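Local coordinates for glycine cleavage system transcriptional repressor, putative (Vibrio cholerae, PDB 1U8S), which probably represses transcription of the glycine cleavage system genes, using two ACT domains of the kind that often sense small molecules such as amino acids, at residues I19-V23 with L69-L75; L26-C32 with N58-V62; L106-F110 with L165-V171; Q118-A122 with I145-V149. All coordinates share one frame. Numbering follows the deposited sequence.

Contact 1: I19-V23 with L69-L75; sequences ICNEV and LGQQHDL
Residues 19-23 form the first turn of helix 19-28; residues 69-75 are the last turn of helix 56-71 and the bend that follows, where Asp-74 takes positive phi (phi 58°, psi 23°) and Leu-75 becomes extended. Across the two, CA of Ile-19 lies 8.1 Å from CA of His-73, and CA of Glu-22 8.0 Å from CA of Leu-69. In the apolar part, the branched side chains of Ile-19, Val-23, Leu-69 and Leu-75 pack in the gap and bring no polar group needing a partner. Ile-19 (t, p) reaches over with CD1, 3.9 Å from Leu-75 CD1 and 4.1 Å from His-73 CB; Val-23 CG2 stands 4.4 Å from Leu-69 CD2 and 4.5 Å from Leu-75 CD1. The polar part lies at the outer side. His-73, at chi1 m, donates from ND1 to Leu-69 O (2.8 Å), which closes the helix end through a side chain. Glu-22 OE2 sits over one face of that imidazole, 2.8 Å from His-73 NE2, yet the angle is too poor for a hydrogen bond; the carboxylate's stronger partner is Arg-16, salt-bridged through OE1. Both helices of this ACT domain cover one face of its antiparallel sheet, with Ile-19 and Val-23 resting on Phe-46 and Leu-48 of strand 45-54.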
loop_
_atom_site.group_PDB
_atom_site.type_symbol
_atom_site.label_atom_id
_atom_site.label_comp_id
_atom_site.label_asym_id
_atom_site.label_seq_id
_atom_site.Cartn_x
_atom_site.Cartn_y
_atom_site.Cartn_z
ATOM N N ILE B 19 -7.951 14.649 4.040
ATOM C CA ILE B 19 -6.734 14.660 3.242
ATOM C C ILE B 19 -6.862 13.778 1.997
ATOM O O ILE B 19 -6.508 14.200 0.895
ATOM C CB ILE B 19 -5.512 14.217 4.085
ATOM C CG1 ILE B 19 -4.223 14.480 3.308
ATOM C CG2 ILE B 19 -5.627 12.751 4.458
ATOM C CD1 ILE B 19 -3.818 15.941 3.272
ATOM N N CYS B 20 -7.393 12.569 2.167
ATOM C CA CYS B 20 -7.561 11.636 1.054
ATOM C C CYS B 20 -8.653 12.069 0.067
ATOM O O CYS B 20 -8.679 11.616 -1.073
ATOM C CB CYS B 20 -7.866 10.233 1.590
ATOM S SG CYS B 20 -7.800 8.912 0.349
ATOM N N ASN B 21 -9.560 12.937 0.504
ATOM C CA ASN B 21 -10.615 13.429 -0.376
ATOM C C ASN B 21 -9.995 14.303 -1.452
ATOM O O ASN B 21 -10.148 14.052 -2.643
ATOM C CB ASN B 21 -11.632 14.268 0.405
ATOM C CG ASN B 21 -12.789 13.445 0.934
ATOM O OD1 ASN B 21 -13.324 13.727 2.010
ATOM N ND2 ASN B 21 -13.199 12.435 0.173
ATOM N N GLU B 22 -9.283 15.331 -1.011
ATOM C CA GLU B 22 -8.643 16.277 -1.913
ATOM C C GLU B 22 -7.717 15.596 -2.904
ATOM O O GLU B 22 -7.647 15.991 -4.068
ATOM C CB GLU B 22 -7.870 17.309 -1.094
ATOM C CG GLU B 22 -8.730 17.992 -0.042
ATOM C CD GLU B 22 -7.911 18.626 1.066
ATOM O OE1 GLU B 22 -8.509 19.032 2.087
ATOM O OE2 GLU B 22 -6.673 18.721 0.915
ATOM N N VAL B 23 -7.010 14.567 -2.451
ATOM C CA VAL B 23 -6.094 13.859 -3.331
ATOM C C VAL B 23 -6.814 13.220 -4.506
ATOM O O VAL B 23 -6.476 13.482 -5.660
ATOM C CB VAL B 23 -5.315 12.782 -2.580
ATOM C CG1 VAL B 23 -4.383 12.063 -3.538
ATOM C CG2 VAL B 23 -4.516 13.420 -1.456
ATOM N N LEU B 69 -1.183 21.333 -3.405
ATOM C CA LEU B 69 -2.059 20.726 -2.413
ATOM C C LEU B 69 -1.191 20.347 -1.218
ATOM O O LEU B 69 -1.591 20.498 -0.062
ATOM C CB LEU B 69 -2.710 19.475 -2.999
ATOM C CG LEU B 69 -3.909 18.863 -2.273
ATOM C CD1 LEU B 69 -5.089 19.826 -2.338
ATOM C CD2 LEU B 69 -4.281 17.536 -2.926
ATOM N N GLY B 70 0.014 19.867 -1.517
ATOM C CA GLY B 70 0.945 19.454 -0.484
ATOM C C GLY B 70 1.582 20.615 0.247
ATOM O O GLY B 70 2.211 20.443 1.295
ATOM N N GLN B 71 1.426 21.809 -0.307
ATOM C CA GLN B 71 1.989 22.998 0.310
ATOM C C GLN B 71 1.066 23.489 1.418
ATOM O O GLN B 71 1.504 23.755 2.535
ATOM C CB GLN B 71 2.167 24.094 -0.745
ATOM C CG GLN B 71 2.540 25.459 -0.180
ATOM C CD GLN B 71 2.086 26.601 -1.080
ATOM O OE1 GLN B 71 0.898 26.713 -1.412
ATOM N NE2 GLN B 71 3.026 27.457 -1.473
ATOM N N GLN B 72 -0.220 23.582 1.100
ATOM C CA GLN B 72 -1.217 24.073 2.045
ATOM C C GLN B 72 -1.744 23.047 3.052
ATOM O O GLN B 72 -2.674 23.334 3.817
ATOM C CB GLN B 72 -2.387 24.684 1.270
ATOM C CG GLN B 72 -2.919 23.802 0.148
ATOM C CD GLN B 72 -4.159 24.384 -0.512
ATOM O OE1 GLN B 72 -5.190 24.580 0.136
ATOM N NE2 GLN B 72 -4.063 24.669 -1.806
ATOM N N HIS B 73 -1.144 21.860 3.055
ATOM C CA HIS B 73 -1.552 20.798 3.969
ATOM C C HIS B 73 -0.351 20.106 4.608
ATOM O O HIS B 73 -0.498 19.080 5.271
ATOM C CB HIS B 73 -2.416 19.772 3.228
ATOM C CG HIS B 73 -3.703 20.337 2.707
ATOM N ND1 HIS B 73 -3.757 21.188 1.625
ATOM C CD2 HIS B 73 -4.978 20.209 3.151
ATOM C CE1 HIS B 73 -5.011 21.563 1.424
ATOM N NE2 HIS B 73 -5.770 20.984 2.337
ATOM N N ASP B 74 0.835 20.674 4.415
ATOM C CA ASP B 74 2.056 20.102 4.972
ATOM C C ASP B 74 2.247 18.673 4.469
ATOM O O ASP B 74 2.944 17.861 5.083
ATOM C CB ASP B 74 2.001 20.129 6.505
ATOM C CG ASP B 74 2.710 21.344 7.093
ATOM O OD1 ASP B 74 3.959 21.402 7.004
ATOM O OD2 ASP B 74 2.023 22.240 7.637
ATOM N N LEU B 75 1.618 18.390 3.334
ATOM C CA LEU B 75 1.678 17.089 2.691
ATOM C C LEU B 75 3.009 16.991 1.936
ATOM O O LEU B 75 3.565 18.005 1.527
ATOM C CB LEU B 75 0.500 16.986 1.729
ATOM C CG LEU B 75 0.006 15.644 1.204
ATOM C CD1 LEU B 75 -1.244 15.892 0.372
ATOM C CD2 LEU B 75 1.078 14.970 0.373
#

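Contact 2: L26-C32 with N58-V62; sequences LVTQAGC and NITRV
Val-62, on helix 56-71, loses the most surface here, followed by Ala-30 and Cys-32 where helix 19-28 ends. Val-62 (chi1 t) sets CG2 3.4 Å from both Ala-30 CB and Cys-32 SG, and CG1 4.4 Å from Leu-26 CD2 and from Val-27 CG2; a compact branched residue suits so tight a space. Ala-30 is small enough to let the backbones close in, with CA of Gly-31 5.8 Å from CA of Asn-58, and its CB also touches Arg-61 CG (4.0 Å). At the end of helix 19-28 the chain makes a type I turn, Thr-28 to Gly-31, and a Schellman motif: Gly-31 has phi 100°, and a CB there would strike Asn-58 ND2. This cap finishes the first helix of the ACT domain's beta-alpha-beta-beta-alpha-beta fold and leads into strand 33-42. Water 1 joins Asn-58 ND2 (2.7 Å) to Gly-31 O (3.2 Å), while Asn-58 OD1 and Ala-30 O, two acceptors, lie 3.0 Å apart unbonded. Cys-32 (chi1 m) tucks SG 3.9 Å from Ile-59 CD1, whose side chain also packs on Leu-7 of strand 5-14.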
loop_
_atom_site.group_PDB
_atom_site.type_symbol
_atom_site.label_atom_id
_atom_site.label_comp_id
_atom_site.label_asym_id
_atom_site.label_seq_id
_atom_site.Cartn_x
_atom_site.Cartn_y
_atom_site.Cartn_z
ATOM N N LEU B 26 -8.486 16.025 -6.575
ATOM C CA LEU B 26 -7.592 16.724 -7.480
ATOM C C LEU B 26 -7.274 15.849 -8.689
ATOM O O LEU B 26 -7.252 16.324 -9.826
ATOM C CB LEU B 26 -6.310 17.099 -6.728
ATOM C CG LEU B 26 -5.301 18.040 -7.385
ATOM C CD1 LEU B 26 -4.451 18.691 -6.303
ATOM C CD2 LEU B 26 -4.439 17.275 -8.377
ATOM N N VAL B 27 -7.045 14.565 -8.436
ATOM C CA VAL B 27 -6.720 13.614 -9.496
ATOM C C VAL B 27 -7.874 13.337 -10.460
ATOM O O VAL B 27 -7.705 13.432 -11.683
ATOM C CB VAL B 27 -6.234 12.272 -8.899
ATOM C CG1 VAL B 27 -6.084 11.232 -9.987
ATOM C CG2 VAL B 27 -4.907 12.482 -8.206
ATOM N N THR B 28 -9.037 12.987 -9.920
ATOM C CA THR B 28 -10.192 12.693 -10.763
ATOM C C THR B 28 -10.687 13.955 -11.456
ATOM O O THR B 28 -11.061 13.910 -12.629
ATOM C CB THR B 28 -11.350 12.085 -9.947
ATOM O OG1 THR B 28 -11.736 12.998 -8.915
ATOM C CG2 THR B 28 -10.923 10.768 -9.329
ATOM N N GLN B 29 -10.678 15.073 -10.727
ATOM C CA GLN B 29 -11.115 16.360 -11.275
ATOM C C GLN B 29 -10.097 16.929 -12.275
ATOM O O GLN B 29 -10.290 18.019 -12.817
ATOM C CB GLN B 29 -11.366 17.372 -10.143
ATOM C CG GLN B 29 -12.712 17.195 -9.426
ATOM C CD GLN B 29 -13.068 18.370 -8.516
ATOM O OE1 GLN B 29 -12.821 19.529 -8.857
ATOM N NE2 GLN B 29 -13.665 18.075 -7.365
ATOM N N ALA B 30 -9.017 16.188 -12.511
ATOM C CA ALA B 30 -7.983 16.603 -13.455
ATOM C C ALA B 30 -8.168 15.859 -14.775
ATOM O O ALA B 30 -7.494 16.149 -15.765
ATOM C CB ALA B 30 -6.601 16.316 -12.885
ATOM N N GLY B 31 -9.084 14.893 -14.776
ATOM C CA GLY B 31 -9.360 14.118 -15.973
ATOM C C GLY B 31 -8.694 12.756 -15.984
ATOM O O GLY B 31 -8.906 11.958 -16.897
ATOM N N CYS B 32 -7.892 12.478 -14.964
ATOM C CA CYS B 32 -7.193 11.209 -14.895
ATOM C C CYS B 32 -8.001 10.092 -14.251
ATOM O O CYS B 32 -8.990 10.327 -13.560
ATOM C CB CYS B 32 -5.883 11.386 -14.138
ATOM S SG CYS B 32 -4.826 12.654 -14.839
ATOM N N ASN B 58 -3.662 16.304 -19.242
ATOM C CA ASN B 58 -4.239 16.075 -17.918
ATOM C C ASN B 58 -3.233 15.650 -16.854
ATOM O O ASN B 58 -3.327 16.059 -15.699
ATOM C CB ASN B 58 -5.363 15.046 -18.014
ATOM C CG ASN B 58 -6.588 15.594 -18.723
ATOM O OD1 ASN B 58 -6.889 16.781 -18.625
ATOM N ND2 ASN B 58 -7.308 14.730 -19.425
ATOM N N ILE B 59 -2.277 14.817 -17.248
ATOM C CA ILE B 59 -1.245 14.366 -16.338
ATOM C C ILE B 59 -0.453 15.590 -15.887
ATOM O O ILE B 59 -0.216 15.780 -14.693
ATOM C CB ILE B 59 -0.297 13.363 -17.022
ATOM C CG1 ILE B 59 -1.044 12.061 -17.312
ATOM C CG2 ILE B 59 0.905 13.088 -16.129
ATOM C CD1 ILE B 59 -1.370 11.248 -16.059
ATOM N N THR B 60 -0.049 16.429 -16.839
ATOM C CA THR B 60 0.698 17.629 -16.489
ATOM C C THR B 60 -0.122 18.435 -15.488
ATOM O O THR B 60 0.416 18.975 -14.517
ATOM C CB THR B 60 0.977 18.494 -17.727
ATOM O OG1 THR B 60 1.663 17.707 -18.708
ATOM C CG2 THR B 60 1.840 19.690 -17.358
ATOM N N ARG B 61 -1.432 18.504 -15.725
ATOM C CA ARG B 61 -2.326 19.228 -14.829
ATOM C C ARG B 61 -2.180 18.683 -13.422
ATOM O O ARG B 61 -2.210 19.437 -12.454
ATOM C CB ARG B 61 -3.779 19.077 -15.266
ATOM C CG ARG B 61 -4.778 19.630 -14.255
ATOM C CD ARG B 61 -4.768 21.153 -14.214
ATOM N NE ARG B 61 -5.624 21.682 -13.149
ATOM C CZ ARG B 61 -6.080 22.932 -13.108
ATOM N NH1 ARG B 61 -5.763 23.783 -14.078
ATOM N NH2 ARG B 61 -6.851 23.337 -12.100
ATOM N N VAL B 62 -2.024 17.365 -13.320
ATOM C CA VAL B 62 -1.864 16.704 -12.031
ATOM C C VAL B 62 -0.450 16.925 -11.498
ATOM O O VAL B 62 -0.253 17.113 -10.297
ATOM C CB VAL B 62 -2.122 15.181 -12.139
ATOM C CG1 VAL B 62 -1.930 14.517 -10.788
ATOM C CG2 VAL B 62 -3.519 14.933 -12.647
HETATM O O HOH W 1 -7.232 12.043 -19.594
#

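Contact 3: L106-F110 with L165-V171; sequences LTEKF and LCTALDV
The helix pair of the second ACT domain, helices 107-116 and 155-168, packs here where the start of one meets the end of the other, over the antiparallel sheet of that domain. Residues 107-110 are helical. Residues 165-168 complete the last turn of helix 155-168, and a Schellman motif ends it: Asp-170 has positive phi (53°), Val-171 N bonds Cys-166 O (3.1 Å) and Asp-170 N bonds Thr-167 O (3.0 Å). Val-171 then extends toward strand 172-179. Register is set by CA of Leu-106 8.3 Å from CA of Leu-169 and CA of Phe-110 8.5 Å from CA of Leu-165. Phe-110 (chi1 m), broad enough to span the gap, meets four residues: its CE1 lies 3.7 Å from Leu-165 CD2 and 4.1 Å from Cys-166 SG, its CE2 4.2 Å from Leu-169 CD1, and its CZ 4.0 Å from Val-171 CG2, which sits at the ring edge. Cys-166 SG lies 5.2 Å from the centroid of the Phe-110 ring, an oblique sulfur-aromatic contact. Leu-106 (t, p) places CD1 4.2 Å from Leu-169 CD1 and 4.1 Å from Val-171 CG1. At the exposed side Lys-109 lends its aliphatic CB, 3.9 Å from Leu-169 CD1, so its amine can stay in solvent. With contacts of this apolar kind throughout, cohesion between the two segments comes from shape and burial rather than from directional bonds.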
loop_
_atom_site.group_PDB
_atom_site.type_symbol
_atom_site.label_atom_id
_atom_site.label_comp_id
_atom_site.label_asym_id
_atom_site.label_seq_id
_atom_site.Cartn_x
_atom_site.Cartn_y
_atom_site.Cartn_z
ATOM N N LEU B 106 18.027 -12.454 7.819
ATOM C CA LEU B 106 16.930 -13.387 7.608
ATOM C C LEU B 106 15.782 -12.871 6.735
ATOM O O LEU B 106 15.288 -13.594 5.859
ATOM C CB LEU B 106 16.372 -13.811 8.967
ATOM C CG LEU B 106 15.427 -15.009 8.989
ATOM C CD1 LEU B 106 16.216 -16.267 8.653
ATOM C CD2 LEU B 106 14.781 -15.124 10.363
ATOM N N THR B 107 15.348 -11.635 6.971
ATOM C CA THR B 107 14.244 -11.080 6.204
ATOM C C THR B 107 14.483 -11.097 4.699
ATOM O O THR B 107 13.612 -11.514 3.942
ATOM C CB THR B 107 13.903 -9.630 6.635
ATOM O OG1 THR B 107 13.515 -9.614 8.013
ATOM C CG2 THR B 107 12.741 -9.092 5.801
ATOM N N GLU B 108 15.659 -10.658 4.256
ATOM C CA GLU B 108 15.952 -10.623 2.823
ATOM C C GLU B 108 16.030 -12.012 2.186
ATOM O O GLU B 108 15.987 -12.148 0.961
ATOM C CB GLU B 108 17.242 -9.838 2.564
ATOM C CG GLU B 108 18.388 -10.230 3.467
ATOM C CD GLU B 108 18.678 -9.185 4.533
ATOM O OE1 GLU B 108 17.748 -8.834 5.299
ATOM O OE2 GLU B 108 19.842 -8.723 4.603
ATOM N N LYS B 109 16.147 -13.038 3.023
ATOM C CA LYS B 109 16.181 -14.423 2.551
ATOM C C LYS B 109 14.766 -14.749 2.082
ATOM O O LYS B 109 14.559 -15.390 1.056
ATOM C CB LYS B 109 16.568 -15.359 3.699
ATOM C CG LYS B 109 18.032 -15.284 4.094
ATOM C CD LYS B 109 18.826 -16.422 3.467
ATOM C CE LYS B 109 20.311 -16.139 3.495
ATOM N NZ LYS B 109 20.677 -15.524 4.793
ATOM N N PHE B 110 13.788 -14.274 2.846
ATOM C CA PHE B 110 12.392 -14.514 2.531
ATOM C C PHE B 110 11.848 -13.658 1.413
ATOM O O PHE B 110 10.981 -14.110 0.675
ATOM C CB PHE B 110 11.561 -14.414 3.802
ATOM C CG PHE B 110 11.705 -15.629 4.680
ATOM C CD1 PHE B 110 11.094 -16.835 4.321
ATOM C CD2 PHE B 110 12.542 -15.613 5.795
ATOM C CE1 PHE B 110 11.317 -17.997 5.046
ATOM C CE2 PHE B 110 12.771 -16.779 6.530
ATOM C CZ PHE B 110 12.159 -17.971 6.152
ATOM N N LEU B 165 12.850 -24.067 2.749
ATOM C CA LEU B 165 13.647 -22.908 3.099
ATOM C C LEU B 165 13.685 -22.806 4.626
ATOM O O LEU B 165 14.768 -22.714 5.227
ATOM C CB LEU B 165 13.036 -21.650 2.492
ATOM C CG LEU B 165 13.785 -20.334 2.732
ATOM C CD1 LEU B 165 15.235 -20.461 2.276
ATOM C CD2 LEU B 165 13.078 -19.210 1.974
ATOM N N CYS B 166 12.504 -22.842 5.247
ATOM C CA CYS B 166 12.393 -22.780 6.701
ATOM C C CYS B 166 13.221 -23.883 7.366
ATOM O O CYS B 166 13.817 -23.659 8.410
ATOM C CB CYS B 166 10.929 -22.886 7.147
ATOM S SG CYS B 166 9.930 -21.375 6.884
ATOM N N THR B 167 13.265 -25.073 6.783
ATOM C CA THR B 167 14.083 -26.123 7.380
ATOM C C THR B 167 15.542 -25.734 7.227
ATOM O O THR B 167 16.318 -25.803 8.178
ATOM C CB THR B 167 13.888 -27.499 6.696
ATOM O OG1 THR B 167 12.562 -27.956 6.935
ATOM C CG2 THR B 167 14.864 -28.524 7.255
ATOM N N ALA B 168 15.901 -25.332 6.018
ATOM C CA ALA B 168 17.263 -24.911 5.710
ATOM C C ALA B 168 17.792 -23.803 6.617
ATOM O O ALA B 168 18.955 -23.828 7.018
ATOM C CB ALA B 168 17.341 -24.451 4.262
ATOM N N LEU B 169 16.942 -22.832 6.938
ATOM C CA LEU B 169 17.364 -21.714 7.776
ATOM C C LEU B 169 17.029 -21.930 9.249
ATOM O O LEU B 169 17.239 -21.039 10.078
ATOM C CB LEU B 169 16.728 -20.412 7.274
ATOM C CG LEU B 169 17.007 -20.065 5.807
ATOM C CD1 LEU B 169 16.133 -18.913 5.361
ATOM C CD2 LEU B 169 18.480 -19.740 5.639
ATOM N N ASP B 170 16.509 -23.118 9.558
ATOM C CA ASP B 170 16.167 -23.497 10.922
ATOM C C ASP B 170 15.263 -22.520 11.669
ATOM O O ASP B 170 15.565 -22.137 12.805
ATOM C CB ASP B 170 17.449 -23.702 11.725
ATOM C CG ASP B 170 17.181 -24.177 13.133
ATOM O OD1 ASP B 170 16.357 -25.100 13.295
ATOM O OD2 ASP B 170 17.808 -23.635 14.069
ATOM N N VAL B 171 14.160 -22.114 11.044
ATOM C CA VAL B 171 13.220 -21.188 11.683
ATOM C C VAL B 171 11.804 -21.739 11.583
ATOM O O VAL B 171 11.536 -22.649 10.791
ATOM C CB VAL B 171 13.227 -19.795 11.009
ATOM C CG1 VAL B 171 14.624 -19.243 10.965
ATOM C CG2 VAL B 171 12.653 -19.892 9.595
#

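Contact 4: Q118-A122 with I145-V149; sequences QIGMA and ISARV
Backbone groups do most of the bonding between residues 118-122, where the chain leaves helix 107-116 for strand 120-128, and residues 145-149 of strand 141-149. Arg-148 N donates to Gly-120 O at 3.3 Å (164°), and Ala-122 N donates to Ser-146 O at 2.7 Å (175°). At the splayed end water 2 takes over: it accepts from Gly-120 N (2.6 Å) and donates to Arg-148 O (2.7 Å), satisfying both groups without a direct bond. Gly-120 O also receives a CA-H...O contact from Ala-147 CA at 3.6 Å. Met-121 and Ala-147 form an antiparallel non-hydrogen-bonded pair, CA to CA 4.1 Å; the segments diverge, their end-to-end directions 127° apart.

Gln-118, with phi 60°, is the C-prime residue of the Schellman motif that ends the helix. Ile-119 (m, t) then turns inward, its CG2 3.7 Å from both Ala-147 CB and Val-149 CG1, a beta-branched filler under the helices. Alanine at 147 leaves room for that close approach, and Met-121 SD comes 4.0 Å from Ile-145 CG2. At the corner, Ala-122 forms backbone hydrogen bonds with the second subunit, while strand 141-149 bonds strand 92-100 on its other side. Strand 120-128 is, within this chain, an edge strand of the second ACT domain's antiparallel sheet, strand order 2-3-1-4, of the beta-alpha-beta-beta-alpha-beta fold.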
loop_
_atom_site.group_PDB
_atom_site.type_symbol
_atom_site.label_atom_id
_atom_site.label_comp_id
_atom_site.label_asym_id
_atom_site.label_seq_id
_atom_site.Cartn_x
_atom_site.Cartn_y
_atom_site.Cartn_z
ATOM N N GLN B 118 9.250 -14.994 -8.722
ATOM C CA GLN B 118 8.535 -13.925 -9.408
ATOM C C GLN B 118 7.170 -13.613 -8.796
ATOM O O GLN B 118 6.239 -13.201 -9.497
ATOM C CB GLN B 118 8.397 -14.270 -10.898
ATOM C CG GLN B 118 9.729 -14.197 -11.659
ATOM C CD GLN B 118 9.684 -14.834 -13.045
ATOM O OE1 GLN B 118 8.957 -14.383 -13.933
ATOM N NE2 GLN B 118 10.470 -15.893 -13.232
ATOM N N ILE B 119 7.055 -13.821 -7.485
ATOM C CA ILE B 119 5.828 -13.529 -6.751
ATOM C C ILE B 119 6.025 -12.142 -6.128
ATOM O O ILE B 119 6.999 -11.907 -5.406
ATOM C CB ILE B 119 5.590 -14.564 -5.640
ATOM C CG1 ILE B 119 5.433 -15.947 -6.277
ATOM C CG2 ILE B 119 4.347 -14.196 -4.822
ATOM C CD1 ILE B 119 5.283 -17.091 -5.278
ATOM N N GLY B 120 5.111 -11.222 -6.420
ATOM C CA GLY B 120 5.222 -9.877 -5.886
ATOM C C GLY B 120 4.647 -9.784 -4.492
ATOM O O GLY B 120 3.566 -10.303 -4.243
ATOM N N MET B 121 5.359 -9.146 -3.568
ATOM C CA MET B 121 4.830 -9.017 -2.219
ATOM C C MET B 121 3.974 -7.761 -2.169
ATOM O O MET B 121 4.154 -6.858 -2.982
ATOM C CB MET B 121 5.962 -8.888 -1.207
ATOM C CG MET B 121 7.060 -9.915 -1.340
ATOM S SD MET B 121 8.328 -9.609 -0.072
ATOM C CE MET B 121 9.188 -8.180 -0.785
ATOM N N ALA B 122 3.041 -7.712 -1.219
ATOM C CA ALA B 122 2.168 -6.556 -1.050
ATOM C C ALA B 122 2.426 -5.901 0.304
ATOM O O ALA B 122 2.178 -4.713 0.491
ATOM C CB ALA B 122 0.731 -6.974 -1.153
ATOM N N ILE B 145 4.868 -11.501 5.886
ATOM C CA ILE B 145 4.806 -11.100 4.487
ATOM C C ILE B 145 3.480 -11.494 3.843
ATOM O O ILE B 145 2.942 -12.572 4.113
ATOM C CB ILE B 145 5.955 -11.778 3.670
ATOM C CG1 ILE B 145 7.317 -11.221 4.108
ATOM C CG2 ILE B 145 5.718 -11.600 2.157
ATOM C CD1 ILE B 145 8.504 -12.057 3.652
ATOM N N SER B 146 2.960 -10.624 2.985
ATOM C CA SER B 146 1.726 -10.913 2.253
ATOM C C SER B 146 2.085 -10.842 0.786
ATOM O O SER B 146 2.669 -9.854 0.337
ATOM C CB SER B 146 0.627 -9.890 2.568
ATOM O OG SER B 146 0.069 -10.147 3.849
ATOM N N ALA B 147 1.750 -11.886 0.038
ATOM C CA ALA B 147 2.075 -11.893 -1.380
ATOM C C ALA B 147 0.922 -12.428 -2.199
ATOM O O ALA B 147 0.109 -13.210 -1.720
ATOM C CB ALA B 147 3.326 -12.718 -1.637
ATOM N N ARG B 148 0.861 -11.996 -3.447
ATOM C CA ARG B 148 -0.199 -12.410 -4.331
ATOM C C ARG B 148 0.326 -13.285 -5.451
ATOM O O ARG B 148 1.307 -12.942 -6.109
ATOM C CB ARG B 148 -0.889 -11.174 -4.899
ATOM C CG ARG B 148 -1.558 -10.324 -3.833
ATOM C CD ARG B 148 -2.102 -9.043 -4.418
ATOM N NE ARG B 148 -2.814 -8.233 -3.436
ATOM C CZ ARG B 148 -3.284 -7.012 -3.674
ATOM N NH1 ARG B 148 -3.116 -6.458 -4.873
ATOM N NH2 ARG B 148 -3.917 -6.346 -2.713
ATOM N N VAL B 149 -0.322 -14.430 -5.643
ATOM C CA VAL B 149 0.043 -15.352 -6.711
ATOM C C VAL B 149 -1.157 -15.528 -7.631
ATOM O O VAL B 149 -2.310 -15.453 -7.191
ATOM C CB VAL B 149 0.433 -16.711 -6.155
ATOM C CG1 VAL B 149 1.554 -16.535 -5.149
ATOM C CG2 VAL B 149 -0.769 -17.382 -5.527
HETATM O O HOH W 2 2.921 -11.560 -7.743
#

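In the fold
Contacts 1 and 2 tie the same two helices of the first ACT domain together at different points along them; their centres are 15 Å apart and they meet where Leu-69 CD2 lies 3.6 Å from Leu-26 CD1. Contact 3 is the corresponding helix pair of the second domain, its centre about 41 Å from that of contact 1 and on the opposite side of the chain's centre. Contact 4, about 17 Å from contact 3 between centres, belongs to the sheet that the helices of contact 3 cover, and Phe-110 CB touches Ile-145 CD1 at 3.9 Å. All four reach the second subunit: Cys-20 packs on Met-121 of the other copy, so first-domain and second-domain surfaces meet across the dimer.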